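Local coordinates for protein CytC3 (Streptomyces, PDB 3GJA) that acts as a nonheme iron halogenase of the phytanoyl-CoA dioxygenase family, probably using oxygen, 2-oxoglutarate and chloride to chlorinate its substrate, at residues 53-58 and 284-289; 88-93 and 147-152; 95-100 and 294-299. All blocks are in the same frame, centred on the assembly; numbering follows the deposited sequence.

Contact 1 of 3, residues 53-58 and 284-289; sequences LAIYPD and EKYGAV
I55 reaches across to K285 and Y286, joining the loop that follows helix 34-49 to the loop that leads into strand 289-290. In this double-stranded beta-helix (jelly roll) of the cupin clan, the loop 53-58 packs on the segment that leads into edge strand 289-290, and a branched aliphatic side chain illustrates how irregular segments can be fitted together without a regular backbone pattern. The branches of I55 divide the work. Its CB lies 3.9 Å from K285 CB, where the two side chains run past one another antiparallel, and CG2 rests 3.7 Å from K285 O. CG1 is held between the backbone N and the carbonyl carbon (chi1 65°), a turn that places it above the centre of the neighbouring Y56 ring, 3.7 Å from its plane. From there the chain runs on extended, and CD1 arrives at the edge of the Y286 ring, 3.9 Å from Y286 CA. Trimmed to an alanine here, I55 would probably leave a gap between the loops, with the Y56 face and the Y286 edge losing the CG1 and CD1 that lie against them. The two tyrosine side chains run alongside one another in the same sense, with Y56 OH 3.6 Å from Y286 CD1 in an oblique approach. Each phenol has its own polar partner, D69 OD2 for Y56 and W101 O for Y286, which should limit swinging of the rings; Y268 also meets the Y286 ring edge-to-face. Where the backbones come closest, a single water bridges them: it donates to I55 O at 2.6 Å and accepts from K285 N at 2.9 Å.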
ATOM      1  N   LEU A  53     -11.876 -17.833  -1.006  1.00 44.10           N
ATOM      2  CA  LEU A  53     -10.463 -18.115  -0.781  1.00 42.28           C
ATOM      3  C   LEU A  53      -9.694 -16.972  -0.125  1.00 42.01           C
ATOM      4  O   LEU A  53      -8.469 -16.941  -0.179  1.00 42.13           O
ATOM      5  CB  LEU A  53      -9.791 -18.488  -2.104  1.00 42.16           C
ATOM      6  CG  LEU A  53     -10.115 -19.878  -2.655  1.00 44.02           C
ATOM      7  CD1 LEU A  53      -9.567 -20.019  -4.065  1.00 42.53           C
ATOM      8  CD2 LEU A  53      -9.514 -20.936  -1.741  1.00 42.21           C
ATOM      9  N   ALA A  54     -10.408 -16.031   0.485  1.00 41.69           N
ATOM     10  CA  ALA A  54      -9.754 -14.906   1.144  1.00 41.79           C
ATOM     11  C   ALA A  54      -9.084 -15.434   2.409  1.00 41.64           C
ATOM     12  O   ALA A  54      -9.621 -16.316   3.075  1.00 40.76           O
ATOM     13  CB  ALA A  54     -10.778 -13.837   1.494  1.00 41.51           C
ATOM     14  N   ILE A  55      -7.917 -14.898   2.746  1.00 42.34           N
ATOM     15  CA  ILE A  55      -7.218 -15.385   3.928  1.00 41.53           C
ATOM     16  C   ILE A  55      -7.830 -14.960   5.255  1.00 43.72           C
ATOM     17  O   ILE A  55      -7.573 -15.595   6.280  1.00 44.23           O
ATOM     18  CB  ILE A  55      -5.729 -15.002   3.905  1.00 39.63           C
ATOM     19  CG1 ILE A  55      -5.558 -13.487   3.987  1.00 39.75           C
ATOM     20  CG2 ILE A  55      -5.089 -15.551   2.645  1.00 36.68           C
ATOM     21  CD1 ILE A  55      -4.132 -13.062   4.338  1.00 39.60           C
ATOM     22  N   TYR A  56      -8.636 -13.901   5.257  1.00 43.73           N
ATOM     23  CA  TYR A  56      -9.272 -13.474   6.502  1.00 45.51           C
ATOM     24  C   TYR A  56     -10.739 -13.881   6.529  1.00 47.71           C
ATOM     25  O   TYR A  56     -11.482 -13.632   5.588  1.00 47.58           O
ATOM     26  CB  TYR A  56      -9.142 -11.962   6.708  1.00 40.84           C
ATOM     27  CG  TYR A  56      -7.706 -11.499   6.746  1.00 39.72           C
ATOM     28  CD1 TYR A  56      -6.733 -12.245   7.417  1.00 37.87           C
ATOM     29  CD2 TYR A  56      -7.312 -10.328   6.102  1.00 36.24           C
ATOM     30  CE1 TYR A  56      -5.405 -11.840   7.439  1.00 35.35           C
ATOM     31  CE2 TYR A  56      -5.986  -9.914   6.121  1.00 34.22           C
ATOM     32  CZ  TYR A  56      -5.039 -10.675   6.790  1.00 34.70           C
ATOM     33  OH  TYR A  56      -3.724 -10.277   6.808  1.00 32.83           O
ATOM     34  N   PRO A  57     -11.171 -14.520   7.625  1.00 51.54           N
ATOM     35  CA  PRO A  57     -12.548 -14.982   7.808  1.00 53.87           C
ATOM     36  C   PRO A  57     -13.538 -13.836   7.947  1.00 55.49           C
ATOM     37  O   PRO A  57     -13.157 -12.700   8.231  1.00 56.15           O
ATOM     38  CB  PRO A  57     -12.457 -15.807   9.081  1.00 53.91           C
ATOM     39  CG  PRO A  57     -11.474 -15.003   9.885  1.00 55.13           C
ATOM     40  CD  PRO A  57     -10.388 -14.733   8.857  1.00 53.41           C
ATOM     41  N   ASP A  58     -14.813 -14.146   7.755  1.00 57.21           N
ATOM     42  CA  ASP A  58     -15.858 -13.146   7.863  1.00 58.80           C
ATOM     43  C   ASP A  58     -15.822 -12.501   9.241  1.00 58.96           C
ATOM     44  O   ASP A  58     -15.585 -13.176  10.244  1.00 59.60           O
ATOM     45  CB  ASP A  58     -17.224 -13.790   7.621  1.00 62.00           C
ATOM     46  CG  ASP A  58     -18.369 -12.802   7.773  1.00 67.22           C
ATOM     47  OD1 ASP A  58     -18.231 -11.656   7.292  1.00 71.10           O
ATOM     48  OD2 ASP A  58     -19.412 -13.169   8.361  1.00 69.66           O
ATOM     49  N   GLU A 284      -3.014 -16.796  10.411  1.00 43.37           N
ATOM     50  CA  GLU A 284      -2.904 -18.189   9.990  1.00 45.86           C
ATOM     51  C   GLU A 284      -2.413 -18.342   8.551  1.00 46.03           C
ATOM     52  O   GLU A 284      -1.391 -18.981   8.302  1.00 46.54           O
ATOM     53  CB  GLU A 284      -4.246 -18.901  10.145  1.00 48.27           C
ATOM     54  CG  GLU A 284      -4.165 -20.401   9.936  1.00 55.02           C
ATOM     55  CD  GLU A 284      -5.525 -21.065  10.014  1.00 60.39           C
ATOM     56  OE1 GLU A 284      -6.228 -20.850  11.027  1.00 63.57           O
ATOM     57  OE2 GLU A 284      -5.892 -21.800   9.067  1.00 61.75           O
ATOM     58  N   LYS A 285      -3.131 -17.752   7.600  1.00 45.91           N
ATOM     59  CA  LYS A 285      -2.734 -17.863   6.202  1.00 45.12           C
ATOM     60  C   LYS A 285      -2.055 -16.610   5.660  1.00 44.10           C
ATOM     61  O   LYS A 285      -1.945 -16.436   4.447  1.00 44.33           O
ATOM     62  CB  LYS A 285      -3.950 -18.202   5.343  1.00 46.88           C
ATOM     63  CG  LYS A 285      -4.645 -19.484   5.759  1.00 50.48           C
ATOM     64  CD  LYS A 285      -5.885 -19.743   4.925  1.00 53.53           C
ATOM     65  CE  LYS A 285      -6.659 -20.936   5.454  1.00 56.28           C
ATOM     66  NZ  LYS A 285      -7.941 -21.131   4.717  1.00 59.04           N
ATOM     67  N   TYR A 286      -1.599 -15.733   6.549  1.00 42.15           N
ATOM     68  CA  TYR A 286      -0.933 -14.525   6.093  1.00 41.10           C
ATOM     69  C   TYR A 286       0.500 -14.802   5.691  1.00 42.01           C
ATOM     70  O   TYR A 286       1.141 -15.718   6.205  1.00 43.61           O
ATOM     71  CB  TYR A 286      -0.906 -13.439   7.173  1.00 39.83           C
ATOM     72  CG  TYR A 286       0.006 -12.286   6.788  1.00 37.32           C
ATOM     73  CD1 TYR A 286      -0.427 -11.289   5.907  1.00 37.44           C
ATOM     74  CD2 TYR A 286       1.335 -12.247   7.219  1.00 36.66           C
ATOM     75  CE1 TYR A 286       0.440 -10.287   5.459  1.00 34.48           C
ATOM     76  CE2 TYR A 286       2.212 -11.251   6.774  1.00 35.75           C
ATOM     77  CZ  TYR A 286       1.756 -10.273   5.889  1.00 36.86           C
ATOM     78  OH  TYR A 286       2.623  -9.295   5.422  1.00 36.74           O
ATOM     79  N   GLY A 287       1.003 -13.980   4.778  1.00 41.38           N
ATOM     80  CA  GLY A 287       2.373 -14.101   4.343  1.00 37.90           C
ATOM     81  C   GLY A 287       2.784 -12.824   3.646  1.00 38.41           C
ATOM     82  O   GLY A 287       1.975 -12.202   2.965  1.00 37.35           O
ATOM     83  N   ALA A 288       4.026 -12.410   3.846  1.00 37.66           N
ATOM     84  CA  ALA A 288       4.540 -11.233   3.171  1.00 38.46           C
ATOM     85  C   ALA A 288       5.015 -11.765   1.815  1.00 38.64           C
ATOM     86  O   ALA A 288       5.401 -12.931   1.699  1.00 38.65           O
ATOM     87  CB  ALA A 288       5.705 -10.632   3.952  1.00 37.08           C
ATOM     88  N   VAL A 289       4.975 -10.926   0.790  1.00 38.85           N
ATOM     89  CA  VAL A 289       5.386 -11.349  -0.540  1.00 37.58           C
ATOM     90  C   VAL A 289       6.708 -10.731  -0.955  1.00 38.83           C
ATOM     91  O   VAL A 289       6.866  -9.509  -0.936  1.00 39.18           O
ATOM     92  CB  VAL A 289       4.316 -10.974  -1.595  1.00 38.14           C
ATOM     93  CG1 VAL A 289       4.825 -11.289  -3.002  1.00 36.44           C
ATOM     94  CG2 VAL A 289       3.026 -11.739  -1.318  1.00 36.54           C
TER
HETATM   95  O   HOH W   1      -5.615 -16.367   7.887  1.00 47.07           O

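Contact 2 of 3, residues 88-93 and 147-152; sequences DRVGSL and ITVWTA. With ACT (acetate ion), chain E.
While V90 meets I147 and V149 on one side of the sheet, the flat group of strand 147-152, the W150 indole, extends to the other. An acetate, probably from the crystallisation liquor, lies at the indole's edge near the ring plane, and NE1 donates to its OXT at 2.6 Å with an N-H...O angle of 143°. The F106 ring also meets W150, their planes about 20° apart. The arrangement is a helix packed on the main beta sheet of the jelly roll, and it illustrates how strand alternation serves two environments: I147 and V149 turn to helix 84-94, W150 to the opposite side. Helix and strand run nearly antiparallel, at 156°, with axes 10.1 Å apart. V90 carries the interface. The valine spreads its two methyls over two strand residues: CG1 touches I147 CG2 at 3.8 Å, and CG2 turns to V149. I147 CG2 is near both V90 methyls, a simple interlocking of branched side chains. One helical turn on, L93 CD2 makes a looser approach to I147 CD1 at 4.5 Å. Away from the sheet, S92 OG donates to D88 O at 2.7 Å, so that this carbonyl accepts from both the hydroxyl and the backbone N of S92, while D88 OD1 forms a salt bridge with R315 NE and OD2 accepts from F10 N. Y260, from strand 253-262, flanks both valines, where V90 CG2 and V149 CG2 stand 3.5 Å apart.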
ATOM      1  N   ASP A  88      10.025  -1.775  -9.429  1.00 39.25           N
ATOM      2  CA  ASP A  88      11.282  -1.128  -9.792  1.00 41.43           C
ATOM      3  C   ASP A  88      11.376   0.256  -9.155  1.00 41.47           C
ATOM      4  O   ASP A  88      12.456   0.694  -8.755  1.00 41.06           O
ATOM      5  CB  ASP A  88      11.430  -0.979 -11.311  1.00 43.92           C
ATOM      6  CG  ASP A  88      11.574  -2.311 -12.026  1.00 44.16           C
ATOM      7  OD1 ASP A  88      11.905  -3.317 -11.365  1.00 42.89           O
ATOM      8  OD2 ASP A  88      11.365  -2.336 -13.258  1.00 45.39           O
ATOM      9  N   ARG A  89      10.245   0.952  -9.064  1.00 42.34           N
ATOM     10  CA  ARG A  89      10.250   2.288  -8.481  1.00 41.90           C
ATOM     11  C   ARG A  89      10.421   2.253  -6.969  1.00 41.02           C
ATOM     12  O   ARG A  89      11.206   3.024  -6.420  1.00 40.95           O
ATOM     13  CB  ARG A  89       8.984   3.054  -8.882  1.00 42.92           C
ATOM     14  CG  ARG A  89       9.065   3.595 -10.311  1.00 45.96           C
ATOM     15  CD  ARG A  89       7.908   4.505 -10.684  1.00 44.71           C
ATOM     16  NE  ARG A  89       6.974   3.830 -11.570  1.00 49.64           N
ATOM     17  CZ  ARG A  89       6.649   4.246 -12.791  1.00 46.51           C
ATOM     18  NH1 ARG A  89       7.174   5.350 -13.293  1.00 46.51           N
ATOM     19  NH2 ARG A  89       5.796   3.544 -13.513  1.00 48.24           N
ATOM     20  N   VAL A  90       9.708   1.360  -6.294  1.00 40.00           N
ATOM     21  CA  VAL A  90       9.846   1.264  -4.848  1.00 39.52           C
ATOM     22  C   VAL A  90      11.280   0.834  -4.533  1.00 41.13           C
ATOM     23  O   VAL A  90      11.916   1.366  -3.620  1.00 40.34           O
ATOM     24  CB  VAL A  90       8.874   0.229  -4.250  1.00 38.50           C
ATOM     25  CG1 VAL A  90       9.149   0.058  -2.760  1.00 34.26           C
ATOM     26  CG2 VAL A  90       7.439   0.680  -4.470  1.00 36.45           C
ATOM     27  N   GLY A  91      11.777  -0.124  -5.314  1.00 42.54           N
ATOM     28  CA  GLY A  91      13.126  -0.636  -5.134  1.00 41.74           C
ATOM     29  C   GLY A  91      14.196   0.433  -5.227  1.00 43.02           C
ATOM     30  O   GLY A  91      15.221   0.341  -4.560  1.00 41.07           O
ATOM     31  N   SER A  92      13.971   1.440  -6.064  1.00 43.11           N
ATOM     32  CA  SER A  92      14.926   2.531  -6.206  1.00 44.24           C
ATOM     33  C   SER A  92      14.960   3.357  -4.920  1.00 45.58           C
ATOM     34  O   SER A  92      15.902   4.114  -4.684  1.00 46.81           O
ATOM     35  CB  SER A  92      14.518   3.452  -7.353  1.00 43.75           C
ATOM     36  OG  SER A  92      14.228   2.719  -8.524  1.00 49.08           O
ATOM     37  N   LEU A  93      13.932   3.208  -4.091  1.00 44.78           N
ATOM     38  CA  LEU A  93      13.829   3.974  -2.857  1.00 44.59           C
ATOM     39  C   LEU A  93      14.301   3.264  -1.604  1.00 43.48           C
ATOM     40  O   LEU A  93      15.036   3.836  -0.801  1.00 42.71           O
ATOM     41  CB  LEU A  93      12.380   4.428  -2.654  1.00 45.47           C
ATOM     42  CG  LEU A  93      11.863   5.707  -3.327  1.00 46.02           C
ATOM     43  CD1 LEU A  93      12.493   5.923  -4.676  1.00 46.07           C
ATOM     44  CD2 LEU A  93      10.347   5.609  -3.441  1.00 44.82           C
ATOM     45  N   ILE A 147       6.723   2.081   2.595  1.00 37.98           N
ATOM     46  CA  ILE A 147       6.475   2.720   1.312  1.00 37.46           C
ATOM     47  C   ILE A 147       5.109   2.262   0.829  1.00 37.91           C
ATOM     48  O   ILE A 147       4.861   1.064   0.672  1.00 37.79           O
ATOM     49  CB  ILE A 147       7.553   2.327   0.282  1.00 37.82           C
ATOM     50  CG1 ILE A 147       8.896   2.932   0.699  1.00 37.10           C
ATOM     51  CG2 ILE A 147       7.162   2.807  -1.118  1.00 35.48           C
ATOM     52  CD1 ILE A 147       8.920   4.441   0.657  1.00 37.15           C
ATOM     53  N   THR A 148       4.227   3.229   0.608  1.00 37.19           N
ATOM     54  CA  THR A 148       2.866   2.961   0.164  1.00 35.14           C
ATOM     55  C   THR A 148       2.702   3.365  -1.294  1.00 33.96           C
ATOM     56  O   THR A 148       3.076   4.468  -1.681  1.00 35.04           O
ATOM     57  CB  THR A 148       1.851   3.766   1.025  1.00 36.62           C
ATOM     58  OG1 THR A 148       2.054   3.455   2.409  1.00 37.57           O
ATOM     59  CG2 THR A 148       0.413   3.441   0.637  1.00 32.98           C
ATOM     60  N   VAL A 149       2.165   2.458  -2.101  1.00 33.55           N
ATOM     61  CA  VAL A 149       1.915   2.725  -3.511  1.00 30.66           C
ATOM     62  C   VAL A 149       0.393   2.748  -3.652  1.00 30.47           C
ATOM     63  O   VAL A 149      -0.263   1.709  -3.588  1.00 30.57           O
ATOM     64  CB  VAL A 149       2.510   1.618  -4.414  1.00 29.28           C
ATOM     65  CG1 VAL A 149       2.258   1.944  -5.884  1.00 25.51           C
ATOM     66  CG2 VAL A 149       3.997   1.489  -4.155  1.00 28.25           C
ATOM     67  N   TRP A 150      -0.155   3.946  -3.827  1.00 32.55           N
ATOM     68  CA  TRP A 150      -1.602   4.166  -3.937  1.00 32.28           C
ATOM     69  C   TRP A 150      -2.018   4.286  -5.409  1.00 33.19           C
ATOM     70  O   TRP A 150      -1.805   5.328  -6.033  1.00 32.74           O
ATOM     71  CB  TRP A 150      -1.947   5.465  -3.207  1.00 31.96           C
ATOM     72  CG  TRP A 150      -3.343   5.611  -2.688  1.00 30.47           C
ATOM     73  CD1 TRP A 150      -3.758   5.408  -1.401  1.00 32.27           C
ATOM     74  CD2 TRP A 150      -4.474   6.143  -3.392  1.00 31.97           C
ATOM     75  NE1 TRP A 150      -5.070   5.795  -1.254  1.00 31.79           N
ATOM     76  CE2 TRP A 150      -5.537   6.251  -2.459  1.00 32.03           C
ATOM     77  CE3 TRP A 150      -4.694   6.547  -4.717  1.00 31.75           C
ATOM     78  CZ2 TRP A 150      -6.797   6.747  -2.807  1.00 29.72           C
ATOM     79  CZ3 TRP A 150      -5.956   7.045  -5.067  1.00 32.79           C
ATOM     80  CH2 TRP A 150      -6.988   7.140  -4.113  1.00 32.24           C
ATOM     81  N   THR A 151      -2.601   3.225  -5.957  1.00 32.99           N
ATOM     82  CA  THR A 151      -3.042   3.229  -7.348  1.00 32.19           C
ATOM     83  C   THR A 151      -4.511   3.622  -7.447  1.00 32.46           C
ATOM     84  O   THR A 151      -5.354   3.107  -6.711  1.00 32.13           O
ATOM     85  CB  THR A 151      -2.876   1.834  -8.010  1.00 32.92           C
ATOM     86  OG1 THR A 151      -1.502   1.427  -7.950  1.00 34.83           O
ATOM     87  CG2 THR A 151      -3.305   1.878  -9.478  1.00 30.76           C
ATOM     88  N   ALA A 152      -4.818   4.533  -8.360  1.00 31.67           N
ATOM     89  CA  ALA A 152      -6.193   4.965  -8.560  1.00 31.78           C
ATOM     90  C   ALA A 152      -6.868   3.976  -9.508  1.00 32.07           C
ATOM     91  O   ALA A 152      -6.462   3.843 -10.659  1.00 31.55           O
ATOM     92  CB  ALA A 152      -6.216   6.366  -9.157  1.00 30.66           C
TER
HETATM   93  C   ACT E 322      -6.507   7.266   1.848  1.00 60.08           C
HETATM   94  O   ACT E 322      -7.758   7.635   1.506  1.00 62.20           O
HETATM   95  OXT ACT E 322      -5.874   6.554   1.116  1.00 59.16           O
HETATM   96  CH3 ACT E 322      -5.899   7.738   3.146  1.00 58.85           C

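Contact 3 of 3, residues 95-100 and 294-299; sequences GRNLLC and VDEYGH
N97 grips V294 in a surface contact beside the entry to strand 98-108, where one asparagine ties a tight turn of the beta barrel to the loop after strand 289-290. N97 is the centre of an inverse gamma turn, and its side chain can be followed atom by atom. CB lies 3.5 Å from V294 O. The first torsion turns CG to the far side of CB from the carbonyl carbon, which carries the amide under that same oxygen, standing above the amide plane 3.4 Å from CG. OD1 accepts from V294 N at 2.8 Å; the bond is nearly straight at hydrogen (163°), yet the donor is 37° out of the carbonyl plane and so not on a lone pair. ND2, the other branch, is 3.9 Å from E296 OE1, and a water spans the gap, accepting from ND2 at 2.9 Å and donating weakly to OE1. The amide and carboxylate planes are turned 60° against each other. The asparagine thus divides its two ends: its acceptor goes to the backbone of V294, and its ND2 to a water shared with E296. V294 and E296 also touch a crystal neighbour. Behind it the strand side is tied in by R96 O, which accepts from S292 OG, and by the backbone pairing of N97 with T263. The loop, in turn, holds its own shape through an Asx turn: D295 OD1 accepts from Y297 N at 2.9 Å, met from above the carboxylate plane.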
ATOM      1  N   GLY A  95      15.400  -0.304  -1.695  1.00 44.98           N
ATOM      2  CA  GLY A  95      16.113  -1.540  -1.978  1.00 46.84           C
ATOM      3  C   GLY A  95      15.390  -2.573  -2.819  1.00 48.18           C
ATOM      4  O   GLY A  95      14.164  -2.662  -2.788  1.00 48.70           O
ATOM      5  N   ARG A  96      16.158  -3.370  -3.561  1.00 49.23           N
ATOM      6  CA  ARG A  96      15.585  -4.397  -4.427  1.00 50.66           C
ATOM      7  C   ARG A  96      15.110  -5.665  -3.730  1.00 48.78           C
ATOM      8  O   ARG A  96      14.430  -6.482  -4.340  1.00 49.23           O
ATOM      9  CB  ARG A  96      16.557  -4.761  -5.545  1.00 53.58           C
ATOM     10  CG  ARG A  96      16.454  -3.846  -6.750  1.00 58.38           C
ATOM     11  CD  ARG A  96      16.868  -2.430  -6.410  1.00 62.67           C
ATOM     12  NE  ARG A  96      16.791  -1.554  -7.577  1.00 67.36           N
ATOM     13  CZ  ARG A  96      17.281  -0.318  -7.618  1.00 69.00           C
ATOM     14  NH1 ARG A  96      17.891   0.196  -6.553  1.00 69.08           N
ATOM     15  NH2 ARG A  96      17.160   0.407  -8.723  1.00 70.03           N
ATOM     16  N   ASN A  97      15.472  -5.849  -2.467  1.00 47.00           N
ATOM     17  CA  ASN A  97      14.991  -7.018  -1.742  1.00 45.96           C
ATOM     18  C   ASN A  97      13.698  -6.536  -1.086  1.00 46.18           C
ATOM     19  O   ASN A  97      13.673  -6.211   0.098  1.00 45.28           O
ATOM     20  CB  ASN A  97      16.017  -7.476  -0.698  1.00 44.32           C
ATOM     21  CG  ASN A  97      17.305  -7.988  -1.335  1.00 47.25           C
ATOM     22  OD1 ASN A  97      17.275  -8.710  -2.334  1.00 44.90           O
ATOM     23  ND2 ASN A  97      18.441  -7.623  -0.750  1.00 46.68           N
ATOM     24  N   LEU A  98      12.631  -6.495  -1.889  1.00 46.54           N
ATOM     25  CA  LEU A  98      11.321  -5.996  -1.471  1.00 45.53           C
ATOM     26  C   LEU A  98      10.248  -6.963  -1.014  1.00 44.45           C
ATOM     27  O   LEU A  98       9.992  -7.984  -1.649  1.00 46.22           O
ATOM     28  CB  LEU A  98      10.702  -5.168  -2.591  1.00 46.90           C
ATOM     29  CG  LEU A  98      10.990  -3.681  -2.713  1.00 48.56           C
ATOM     30  CD1 LEU A  98      10.145  -3.129  -3.861  1.00 44.92           C
ATOM     31  CD2 LEU A  98      10.654  -2.974  -1.405  1.00 47.43           C
ATOM     32  N   LEU A  99       9.574  -6.564   0.057  1.00 42.18           N
ATOM     33  CA  LEU A  99       8.480  -7.319   0.655  1.00 40.40           C
ATOM     34  C   LEU A  99       7.183  -6.489   0.596  1.00 40.43           C
ATOM     35  O   LEU A  99       7.178  -5.312   0.966  1.00 38.66           O
ATOM     36  CB  LEU A  99       8.810  -7.601   2.118  1.00 38.85           C
ATOM     37  CG  LEU A  99       8.965  -9.013   2.678  1.00 42.05           C
ATOM     38  CD1 LEU A  99       9.737  -9.911   1.729  1.00 39.37           C
ATOM     39  CD2 LEU A  99       9.662  -8.904   4.041  1.00 38.67           C
ATOM     40  N   CYS A 100       6.102  -7.088   0.100  1.00 39.27           N
ATOM     41  CA  CYS A 100       4.802  -6.423   0.085  1.00 36.08           C
ATOM     42  C   CYS A 100       4.094  -7.095   1.247  1.00 36.22           C
ATOM     43  O   CYS A 100       3.696  -8.255   1.150  1.00 34.71           O
ATOM     44  CB  CYS A 100       4.023  -6.692  -1.203  1.00 36.98           C
ATOM     45  SG  CYS A 100       2.323  -6.006  -1.148  1.00 37.13           S
ATOM     46  N   VAL A 294      16.082 -11.218  -2.946  1.00 40.56           N
ATOM     47  CA  VAL A 294      16.036 -12.448  -2.161  1.00 39.61           C
ATOM     48  C   VAL A 294      15.824 -12.091  -0.707  1.00 41.09           C
ATOM     49  O   VAL A 294      16.001 -10.940  -0.316  1.00 41.27           O
ATOM     50  CB  VAL A 294      17.367 -13.226  -2.231  1.00 40.45           C
ATOM     51  CG1 VAL A 294      17.613 -13.751  -3.639  1.00 35.03           C
ATOM     52  CG2 VAL A 294      18.512 -12.314  -1.777  1.00 36.93           C
ATOM     53  N   ASP A 295      15.472 -13.090   0.096  1.00 41.58           N
ATOM     54  CA  ASP A 295      15.243 -12.880   1.518  1.00 43.41           C
ATOM     55  C   ASP A 295      16.299 -13.598   2.343  1.00 45.33           C
ATOM     56  O   ASP A 295      16.228 -14.810   2.547  1.00 43.62           O
ATOM     57  CB  ASP A 295      13.846 -13.370   1.911  1.00 42.57           C
ATOM     58  CG  ASP A 295      13.585 -13.253   3.403  1.00 41.80           C
ATOM     59  OD1 ASP A 295      14.286 -12.461   4.064  1.00 39.79           O
ATOM     60  OD2 ASP A 295      12.679 -13.948   3.913  1.00 39.99           O
ATOM     61  N   GLU A 296      17.280 -12.830   2.810  1.00 47.08           N
ATOM     62  CA  GLU A 296      18.379 -13.347   3.617  1.00 48.63           C
ATOM     63  C   GLU A 296      18.015 -13.400   5.089  1.00 48.81           C
ATOM     64  O   GLU A 296      18.888 -13.625   5.922  1.00 51.35           O
ATOM     65  CB  GLU A 296      19.610 -12.451   3.470  1.00 51.14           C
ATOM     66  CG  GLU A 296      20.131 -12.304   2.062  1.00 55.63           C
ATOM     67  CD  GLU A 296      20.929 -11.026   1.884  1.00 60.06           C
ATOM     68  OE1 GLU A 296      20.301  -9.942   1.845  1.00 61.87           O
ATOM     69  OE2 GLU A 296      22.179 -11.103   1.792  1.00 60.80           O
ATOM     70  N   TYR A 297      16.743 -13.192   5.417  1.00 47.32           N
ATOM     71  CA  TYR A 297      16.329 -13.190   6.817  1.00 46.47           C
ATOM     72  C   TYR A 297      15.417 -14.305   7.293  1.00 46.34           C
ATOM     73  O   TYR A 297      15.695 -14.935   8.306  1.00 49.99           O
ATOM     74  CB  TYR A 297      15.690 -11.841   7.170  1.00 44.51           C
ATOM     75  CG  TYR A 297      16.658 -10.694   7.042  1.00 41.60           C
ATOM     76  CD1 TYR A 297      16.960 -10.146   5.799  1.00 40.15           C
ATOM     77  CD2 TYR A 297      17.320 -10.194   8.161  1.00 41.86           C
ATOM     78  CE1 TYR A 297      17.901  -9.129   5.674  1.00 40.02           C
ATOM     79  CE2 TYR A 297      18.264  -9.180   8.049  1.00 38.68           C
ATOM     80  CZ  TYR A 297      18.547  -8.654   6.807  1.00 41.16           C
ATOM     81  OH  TYR A 297      19.469  -7.646   6.702  1.00 42.61           O
ATOM     82  N   GLY A 298      14.317 -14.538   6.596  1.00 46.89           N
ATOM     83  CA  GLY A 298      13.412 -15.587   7.030  1.00 46.62           C
ATOM     84  C   GLY A 298      12.708 -15.332   8.358  1.00 47.38           C
ATOM     85  O   GLY A 298      12.131 -16.254   8.938  1.00 48.41           O
ATOM     86  N   HIS A 299      12.733 -14.094   8.853  1.00 46.84           N
ATOM     87  CA  HIS A 299      12.065 -13.789  10.122  1.00 45.85           C
ATOM     88  C   HIS A 299      10.601 -13.363   9.969  1.00 45.77           C
ATOM     89  O   HIS A 299       9.940 -13.032  10.953  1.00 45.64           O
ATOM     90  CB  HIS A 299      12.840 -12.713  10.892  1.00 44.94           C
ATOM     91  CG  HIS A 299      13.015 -11.430  10.140  1.00 45.92           C
ATOM     92  ND1 HIS A 299      13.923 -10.467  10.522  1.00 45.69           N
ATOM     93  CD2 HIS A 299      12.398 -10.947   9.035  1.00 44.98           C
ATOM     94  CE1 HIS A 299      13.859  -9.446   9.684  1.00 46.53           C
ATOM     95  NE2 HIS A 299      12.941  -9.712   8.774  1.00 46.50           N
TER
HETATM   96  O   HOH W   2      21.022  -8.946  -1.038  1.00 48.47           O

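Contacts 1 and 2 are buried and largely apolar, whereas contact 3 lies at the surface and rests on a hydrogen bond and a water. Contact 2 seats a helix on a central strand through hydrocarbon branches; contact 1 does similar work between two loops, where a water links their backbones. Helix 84-94 of contact 2 leads directly into strand 98-108 of contact 3, V90 CG1 packs on L98 CD1, and the segments of these two contacts alternate along the chain. Contacts 1 and 3 meet at the sheet border, where V289 O and C100 N, 2.7 Å apart, probably form a hydrogen bond. Their segments alternate too, while contact 2 lies inside the chain loop that contact 1 closes.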